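Local atomic coordinates of putative transcriptional regulator (Listeria innocua, PDB entry 3LWF), a protein that probably binds DNA as a dimeric transcription regulator of the Rrf2 family, through a winged helix-turn-helix domain. Residues T23-Y28 / E58-Q63; L30-E35 / Q63-L68; A71-S76 / G96-T101. All coordinates share one frame; numbering follows the deposited sequence.

Contact 1 (T23-Y28 / E58-Q63). With SO4 (sulfate ion), chain F.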
# COMPACT_ATOMS: atom_id res chain seq x y z
N THR A 23 4.43 -0.42 -12.34
CA THR A 23 5.48 -0.67 -13.32
C THR A 23 5.87 0.60 -14.03
O THR A 23 5.41 1.72 -13.70
CB THR A 23 5.03 -1.72 -14.34
OG1 THR A 23 4.09 -1.14 -15.26
CG2 THR A 23 4.38 -2.88 -13.62
N THR A 24 6.74 0.45 -15.02
CA THR A 24 7.12 1.60 -15.81
C THR A 24 5.96 2.18 -16.60
O THR A 24 6.02 3.33 -17.01
CB THR A 24 8.28 1.28 -16.74
OG1 THR A 24 7.91 0.20 -17.59
CG2 THR A 24 9.51 0.91 -15.93
N LYS A 25 4.89 1.42 -16.80
CA LYS A 25 3.80 1.91 -17.60
C LYS A 25 3.14 3.09 -16.88
O LYS A 25 2.99 4.17 -17.45
CB LYS A 25 2.77 0.79 -17.84
CG LYS A 25 3.29 -0.39 -18.60
CD LYS A 25 2.11 -1.41 -18.85
CE LYS A 25 1.70 -2.09 -17.53
NZ LYS A 25 0.96 -3.35 -17.63
N GLY A 26 2.75 2.88 -15.62
CA GLY A 26 2.17 3.92 -14.80
C GLY A 26 3.17 5.03 -14.53
O GLY A 26 2.84 6.21 -14.57
N ARG A 27 4.39 4.65 -14.20
CA ARG A 27 5.36 5.65 -13.81
C ARG A 27 5.71 6.56 -14.99
O ARG A 27 5.79 7.76 -14.83
CB ARG A 27 6.62 5.02 -13.23
CG ARG A 27 6.37 4.33 -11.88
CD ARG A 27 7.55 3.50 -11.49
NE ARG A 27 7.26 2.55 -10.42
CZ ARG A 27 7.77 2.59 -9.20
NH1 ARG A 27 8.61 3.53 -8.81
NH2 ARG A 27 7.43 1.64 -8.35
N TYR A 28 5.99 5.98 -16.14
CA TYR A 28 6.32 6.80 -17.31
C TYR A 28 5.09 7.55 -17.84
O TYR A 28 5.22 8.60 -18.45
CB TYR A 28 6.93 5.96 -18.42
CG TYR A 28 8.29 5.39 -18.12
CD1 TYR A 28 8.97 5.68 -16.95
CD2 TYR A 28 8.92 4.58 -19.06
CE1 TYR A 28 10.22 5.13 -16.69
CE2 TYR A 28 10.16 4.05 -18.82
CZ TYR A 28 10.80 4.31 -17.64
OH TYR A 28 12.04 3.78 -17.41
N GLU A 58 11.59 6.54 -26.80
CA GLU A 58 10.49 7.19 -27.45
C GLU A 58 9.48 6.15 -27.89
O GLU A 58 8.30 6.36 -27.76
CB GLU A 58 10.94 7.98 -28.65
CG GLU A 58 9.78 8.71 -29.30
CD GLU A 58 10.15 9.57 -30.54
OE1 GLU A 58 11.35 9.64 -30.90
OE2 GLU A 58 9.20 10.16 -31.12
N HIS A 59 9.97 5.06 -28.48
CA HIS A 59 9.11 3.97 -28.99
C HIS A 59 8.26 3.37 -27.87
O HIS A 59 7.11 3.02 -28.10
CB HIS A 59 9.98 2.88 -29.68
CG HIS A 59 9.20 1.94 -30.58
ND1 HIS A 59 8.14 2.35 -31.36
CD2 HIS A 59 9.38 0.63 -30.86
CE1 HIS A 59 7.68 1.33 -32.05
NE2 HIS A 59 8.42 0.27 -31.78
N TYR A 60 8.83 3.22 -26.69
CA TYR A 60 8.07 2.80 -25.51
C TYR A 60 6.99 3.84 -25.08
O TYR A 60 5.85 3.47 -24.82
CB TYR A 60 9.00 2.47 -24.34
CG TYR A 60 8.27 1.84 -23.15
CD1 TYR A 60 7.53 0.67 -23.29
CD2 TYR A 60 8.30 2.43 -21.90
CE1 TYR A 60 6.88 0.08 -22.19
CE2 TYR A 60 7.65 1.87 -20.83
CZ TYR A 60 6.93 0.71 -20.97
OH TYR A 60 6.32 0.19 -19.85
N LEU A 61 7.33 5.13 -25.10
CA LEU A 61 6.33 6.15 -24.72
C LEU A 61 5.19 6.12 -25.71
O LEU A 61 4.04 6.37 -25.33
CB LEU A 61 6.94 7.56 -24.63
CG LEU A 61 8.05 7.77 -23.62
CD1 LEU A 61 8.50 9.22 -23.54
CD2 LEU A 61 7.67 7.24 -22.26
N GLU A 62 5.49 5.82 -26.98
CA GLU A 62 4.47 5.84 -28.03
C GLU A 62 3.45 4.79 -27.72
O GLU A 62 2.33 4.92 -28.11
CB GLU A 62 5.02 5.53 -29.43
CG GLU A 62 5.67 6.69 -30.16
CD GLU A 62 6.47 6.22 -31.42
OE1 GLU A 62 6.06 5.24 -32.06
OE2 GLU A 62 7.53 6.82 -31.75
N GLN A 63 3.86 3.74 -27.02
CA GLN A 63 2.97 2.69 -26.59
C GLN A 63 2.15 3.07 -25.38
O GLN A 63 1.13 2.46 -25.14
CB GLN A 63 3.76 1.42 -26.24
CG GLN A 63 4.79 0.98 -27.29
CD GLN A 63 4.24 0.92 -28.67
OE1 GLN A 63 3.20 0.30 -28.91
NE2 GLN A 63 4.93 1.56 -29.60
S SO4 F . 0.72 -5.12 -15.01
O1 SO4 F . 0.90 -5.55 -13.62
O2 SO4 F . 1.88 -5.58 -15.79
O3 SO4 F . -0.53 -5.75 -15.43
O4 SO4 F . 0.65 -3.65 -15.03
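Tyr60 reaches from helix 58-70 across the first turn of helix 24-38 and meets Thr24, Lys25 and Tyr28 there. In the winged helix-turn-helix fold expected of an Rrf2-type regulator, helix 58-70 follows helix 47-54 and would be the recognition helix, so the contact sets its N-terminal half against the first helix of the domain. The two axes lie almost at right angles (91°). A chi1 of -172° swings Tyr60 CG away from the backbone N and extends the ring toward helix 24-38. Its edge is turned to Tyr28, and Tyr28 CD2 lies 3.5 Å from Tyr60 CE2, close to the plane of the Tyr60 ring. The rings meet rim to rim with planes 80° apart, neither lying over the other's face. Tyr28 in turn carries Thr24 CB of its own helix over one face of its ring, and its CB is 4.1 Å from Leu61 CD2, the methyl by which Leu61 joins the contact. Leu56 and Leu64 of the same chain and Met112 of the second subunit also pack on Tyr28; the last places this corner beside the dimer interface. Lys25 passes Tyr60 with its chain; CG is 3.3 Å from Tyr60 OH, while a bend at chi3 takes the amine away to a sulfate, probably from the crystallisation liquor, where Lys25 NZ is hydrogen-bonded to sulfate O4 at 2.6 Å. Thr23 caps the helix, its OG1 accepting from Lys25 N. Across the contact, Thr24 OG1 and Tyr60 OH share a 2.8 Å hydrogen bond, in either direction.

Contact 2 (L30-E35 / Q63-L68)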
# COMPACT_ATOMS: atom_id res chain seq x y z
N LEU A 30 2.96 8.85 -15.83
CA LEU A 30 3.02 9.99 -14.99
C LEU A 30 4.06 10.97 -15.50
O LEU A 30 3.79 12.17 -15.51
CB LEU A 30 3.32 9.67 -13.53
CG LEU A 30 2.13 9.53 -12.57
CD1 LEU A 30 2.66 9.29 -11.13
CD2 LEU A 30 1.14 10.75 -12.61
N THR A 31 5.23 10.48 -15.88
CA THR A 31 6.26 11.38 -16.39
C THR A 31 5.67 12.17 -17.59
O THR A 31 5.83 13.36 -17.68
CB THR A 31 7.56 10.66 -16.74
OG1 THR A 31 8.19 10.21 -15.54
CG2 THR A 31 8.55 11.60 -17.48
N ILE A 32 4.96 11.49 -18.48
CA ILE A 32 4.45 12.15 -19.68
C ILE A 32 3.44 13.25 -19.31
O ILE A 32 3.58 14.41 -19.73
CB ILE A 32 3.75 11.15 -20.61
CG1 ILE A 32 4.75 10.23 -21.34
CG2 ILE A 32 2.91 11.90 -21.65
CD1 ILE A 32 4.06 9.00 -21.98
N THR A 33 2.44 12.88 -18.50
CA THR A 33 1.38 13.80 -18.17
C THR A 33 1.85 14.94 -17.31
O THR A 33 1.35 16.06 -17.46
CB THR A 33 0.18 13.11 -17.54
OG1 THR A 33 0.59 12.43 -16.36
CG2 THR A 33 -0.40 12.10 -18.51
N LEU A 34 2.80 14.69 -16.42
CA LEU A 34 3.41 15.79 -15.68
C LEU A 34 4.17 16.76 -16.57
O LEU A 34 4.18 17.98 -16.30
CB LEU A 34 4.36 15.27 -14.58
CG LEU A 34 3.69 14.55 -13.39
CD1 LEU A 34 4.81 13.81 -12.58
CD2 LEU A 34 2.80 15.48 -12.51
N GLU A 35 4.90 16.23 -17.54
CA GLU A 35 5.64 17.14 -18.45
C GLU A 35 4.66 17.95 -19.31
O GLU A 35 4.88 19.14 -19.57
CB GLU A 35 6.57 16.36 -19.37
CG GLU A 35 7.75 15.83 -18.65
CD GLU A 35 8.55 16.94 -18.01
OE1 GLU A 35 8.90 17.87 -18.76
OE2 GLU A 35 8.77 16.89 -16.78
N GLN A 63 3.86 3.74 -27.02
CA GLN A 63 2.97 2.69 -26.59
C GLN A 63 2.15 3.07 -25.38
O GLN A 63 1.13 2.46 -25.14
CB GLN A 63 3.76 1.42 -26.24
CG GLN A 63 4.79 0.98 -27.29
CD GLN A 63 4.24 0.92 -28.67
OE1 GLN A 63 3.20 0.30 -28.91
NE2 GLN A 63 4.93 1.56 -29.60
N LEU A 64 2.62 4.01 -24.57
CA LEU A 64 1.84 4.42 -23.41
C LEU A 64 0.86 5.52 -23.74
O LEU A 64 -0.13 5.70 -23.01
CB LEU A 64 2.75 4.88 -22.29
CG LEU A 64 3.78 3.88 -21.79
CD1 LEU A 64 4.65 4.51 -20.68
CD2 LEU A 64 3.04 2.63 -21.32
N ILE A 65 1.13 6.30 -24.79
CA ILE A 65 0.36 7.52 -25.05
C ILE A 65 -1.05 7.15 -25.59
O ILE A 65 -1.98 7.90 -25.41
CB ILE A 65 1.10 8.46 -26.02
CG1 ILE A 65 0.62 9.93 -25.86
CG2 ILE A 65 0.95 7.96 -27.43
CD1 ILE A 65 1.06 10.65 -24.56
N GLY A 66 -1.18 6.00 -26.20
CA GLY A 66 -2.45 5.55 -26.80
C GLY A 66 -3.56 5.45 -25.77
O GLY A 66 -4.60 6.10 -25.90
N PRO A 67 -3.34 4.67 -24.71
CA PRO A 67 -4.38 4.57 -23.69
C PRO A 67 -4.70 5.92 -23.05
O PRO A 67 -5.86 6.18 -22.76
CB PRO A 67 -3.78 3.61 -22.69
CG PRO A 67 -2.87 2.74 -23.50
CD PRO A 67 -2.30 3.64 -24.55
N LEU A 68 -3.69 6.79 -22.86
CA LEU A 68 -3.91 8.12 -22.32
C LEU A 68 -4.80 8.96 -23.26
O LEU A 68 -5.72 9.67 -22.83
CB LEU A 68 -2.57 8.87 -22.07
CG LEU A 68 -1.69 8.27 -20.97
CD1 LEU A 68 -0.32 9.02 -20.82
CD2 LEU A 68 -2.46 8.27 -19.66
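Ile32, on helix 24-38, faces three side chains of helix 58-70: Leu64, Ile65 and Leu68. The arrangement is a helix-helix packing in the hydrophobic core of the putative winged helix-turn-helix domain, with the short axes 10.8 Å apart and inclined at 66°. All the interactions across it are apolar. The two branches of Ile32 divide the work. Its CG2, anti to the backbone N, meets Ile65 CD1 at 3.7 Å, and these two side chains cross at about a right angle. The same methyl lies 4.4 Å from Leu68 CD1. The other branch, CG1 with its terminal methyl, runs toward Leu64, one turn before Leu68, and puts CD1 4.3 Å from Leu64 CB. Ile65 leaves its helix facing partly aside; chi1 of -157° with chi2 of 72° turns the terminal CD1 toward Ile32.

One turn further along helix 58-70, Leu68 leans on Thr33 as well, with CD1 3.9 Å from Thr33 CG2. Thr33 thus shows its methyl to the contact and spends its hydroxyl on its own helix, where OG1 is hydrogen-bonded to Gly29 O. Backbone bonding in the partner helix is broken at Pro67, whose nitrogen has no hydrogen to give to the turn before, and the helix is kinked there.

Neighbouring elements close round this layer: Ile98 of helix 95-102 and Leu139 of helix 139-144 touch Thr33, Leu102 touches Leu68, and Leu47 of helix 47-54 touches Ile65. Since aliphatic carbons, nearly all of them methyls, do the touching and the one hydroxyl is satisfied within its own helix, these two segments are held by shape and exclusion of water rather than by directed bonds.

Contact 3 (A71-S76 / G96-T101). With SO4 (sulfate ion), chain G; SO4 (sulfate ion), chain J.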
# COMPACT_ATOMS: atom_id res chain seq x y z
N ALA A 71 -8.39 7.68 -23.36
CA ALA A 71 -9.14 7.97 -22.14
C ALA A 71 -9.41 9.48 -21.99
O ALA A 71 -9.98 9.86 -21.00
CB ALA A 71 -8.38 7.45 -20.90
N GLY A 72 -8.93 10.30 -22.93
CA GLY A 72 -9.16 11.74 -22.93
C GLY A 72 -8.19 12.57 -22.10
O GLY A 72 -8.40 13.76 -21.89
N ILE A 73 -7.12 11.94 -21.62
CA ILE A 73 -6.20 12.61 -20.71
C ILE A 73 -5.25 13.51 -21.50
O ILE A 73 -4.81 14.58 -21.00
CB ILE A 73 -5.45 11.56 -19.83
CG1 ILE A 73 -6.46 10.88 -18.90
CG2 ILE A 73 -4.33 12.20 -19.00
CD1 ILE A 73 -5.98 9.53 -18.24
N VAL A 74 -4.90 13.07 -22.72
CA VAL A 74 -4.05 13.85 -23.59
C VAL A 74 -4.76 13.96 -24.92
O VAL A 74 -5.71 13.21 -25.18
CB VAL A 74 -2.69 13.21 -23.77
CG1 VAL A 74 -2.03 13.07 -22.43
CG2 VAL A 74 -2.78 11.87 -24.61
N LYS A 75 -4.36 14.93 -25.73
CA LYS A 75 -4.80 15.01 -27.12
C LYS A 75 -3.61 15.09 -28.05
O LYS A 75 -2.57 15.72 -27.68
CB LYS A 75 -5.66 16.24 -27.35
CG LYS A 75 -7.10 16.03 -26.96
CD LYS A 75 -8.03 16.56 -28.00
CE LYS A 75 -9.48 16.27 -27.64
NZ LYS A 75 -10.12 17.48 -27.12
N SER A 76 -3.75 14.47 -29.22
CA SER A 76 -2.70 14.52 -30.25
C SER A 76 -3.04 15.59 -31.27
O SER A 76 -4.22 15.88 -31.51
CB SER A 76 -2.55 13.18 -30.96
OG SER A 76 -3.74 12.81 -31.62
N GLY A 96 -4.77 8.68 -9.90
CA GLY A 96 -5.61 7.52 -10.27
C GLY A 96 -6.01 7.42 -11.74
O GLY A 96 -5.92 6.33 -12.36
N ASP A 97 -6.46 8.56 -12.30
CA ASP A 97 -6.76 8.68 -13.73
C ASP A 97 -5.65 8.06 -14.56
O ASP A 97 -5.89 7.22 -15.37
CB ASP A 97 -6.89 10.17 -14.16
CG ASP A 97 -8.18 10.83 -13.68
OD1 ASP A 97 -9.15 10.09 -13.51
OD2 ASP A 97 -8.23 12.07 -13.47
N ILE A 98 -4.42 8.52 -14.33
CA ILE A 98 -3.29 8.13 -15.12
C ILE A 98 -2.88 6.67 -14.84
O ILE A 98 -2.77 5.88 -15.76
CB ILE A 98 -2.04 9.00 -14.82
CG1 ILE A 98 -2.26 10.52 -15.01
CG2 ILE A 98 -0.85 8.47 -15.60
CD1 ILE A 98 -3.18 10.95 -16.06
N ILE A 99 -2.66 6.34 -13.56
CA ILE A 99 -2.13 5.06 -13.14
C ILE A 99 -3.09 3.95 -13.54
O ILE A 99 -2.68 2.96 -14.10
CB ILE A 99 -1.89 5.02 -11.59
CG1 ILE A 99 -0.77 5.98 -11.13
CG2 ILE A 99 -1.62 3.59 -11.08
CD1 ILE A 99 0.58 5.71 -11.70
N ARG A 100 -4.38 4.09 -13.26
CA ARG A 100 -5.30 2.99 -13.59
C ARG A 100 -5.53 2.88 -15.10
O ARG A 100 -5.94 1.81 -15.57
CB ARG A 100 -6.63 3.14 -12.87
CG ARG A 100 -6.50 3.08 -11.35
CD ARG A 100 -7.81 2.61 -10.73
NE ARG A 100 -7.86 2.81 -9.28
CZ ARG A 100 -8.13 3.97 -8.70
NH1 ARG A 100 -8.33 5.06 -9.43
NH2 ARG A 100 -8.16 4.05 -7.37
N THR A 101 -5.25 3.94 -15.86
CA THR A 101 -5.32 3.84 -17.33
C THR A 101 -4.19 2.97 -17.86
O THR A 101 -4.37 2.20 -18.81
CB THR A 101 -5.30 5.24 -18.02
OG1 THR A 101 -6.42 6.01 -17.57
CG2 THR A 101 -5.33 5.13 -19.53
S SO4 G . -13.16 17.00 -25.82
O1 SO4 G . -13.83 17.87 -26.79
O2 SO4 G . -13.89 16.96 -24.56
O3 SO4 G . -13.10 15.63 -26.32
O4 SO4 G . -11.84 17.52 -25.51
S SO4 J . -4.50 10.11 -33.43
O1 SO4 J . -5.85 10.23 -32.86
O2 SO4 J . -3.53 10.34 -32.36
O3 SO4 J . -4.27 8.80 -34.03
O4 SO4 J . -4.34 11.10 -34.49
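Ile73 points its side chain into helix 95-102 just before strand 74-77 begins, between Ile98 and Thr101. Its CG2 comes to 3.4 Å from Ile98 CD1, closer than usual; since Ile98 chi2 is not staggered, the exact closeness is doubtful. The other branch slides past Thr101 in the opposite direction and ends with CD1 3.6 Å from Thr101 OG1 and 3.7 Å from Asp97 O. Next to it, Ala71 CB adds a looser touch at 4.1 Å from Thr101 CG2.

The threonine hydroxyl is set by its own helix: OG1 donates to Asp97 O over 2.6 Å, approaching nearly end-on to the carbonyl (C=O...O angle 163°). Asp97 is held in turn through OD2 by Thr94 N. On the other side, Gly72 ends helix 58-70 in a Schellman motif, with a positive phi of 85°, and the chain turns directly into Ile73. Backbone bonds to Asn87 and Val85 then pair this chain with strand 83-86 in the two-stranded hairpin, consistent with the wing of a winged helix-turn-helix. Farther out, Ser76 OG donates to O2 of a sulfate, probably from the crystallisation liquor, at 2.6 Å.

Thr33 of helix 24-38 touches both Ile73 and Ile98, so the isoleucine pair continues the domain core. The polar atoms beside Ile73 CD1 are bonded to each other within the helix, which lets a methyl group pack against them.

In the fold
From the N terminus, helix 24-38 supplies the first segments of contacts 1 and 2, and helix 58-70 returns to supply the second. Each closes a loop of just under thirty residues that includes helix 47-54. The two loops cross, because the segments alternate along the chain; they share Gln63 and meet where Leu64 CD1 packs on Tyr28 CB. Contact 3 follows in series: the chain leaves helix 58-70 for strand 74-77, passes strand 83-86 and comes back as helix 95-102. A probable hydrogen bond between Leu68 O and Ile73 N joins helix end to strand, while Pro67 O against Thr101 CG2 and Thr33 OG1 against Ile98 CG1 bring in helix 95-102.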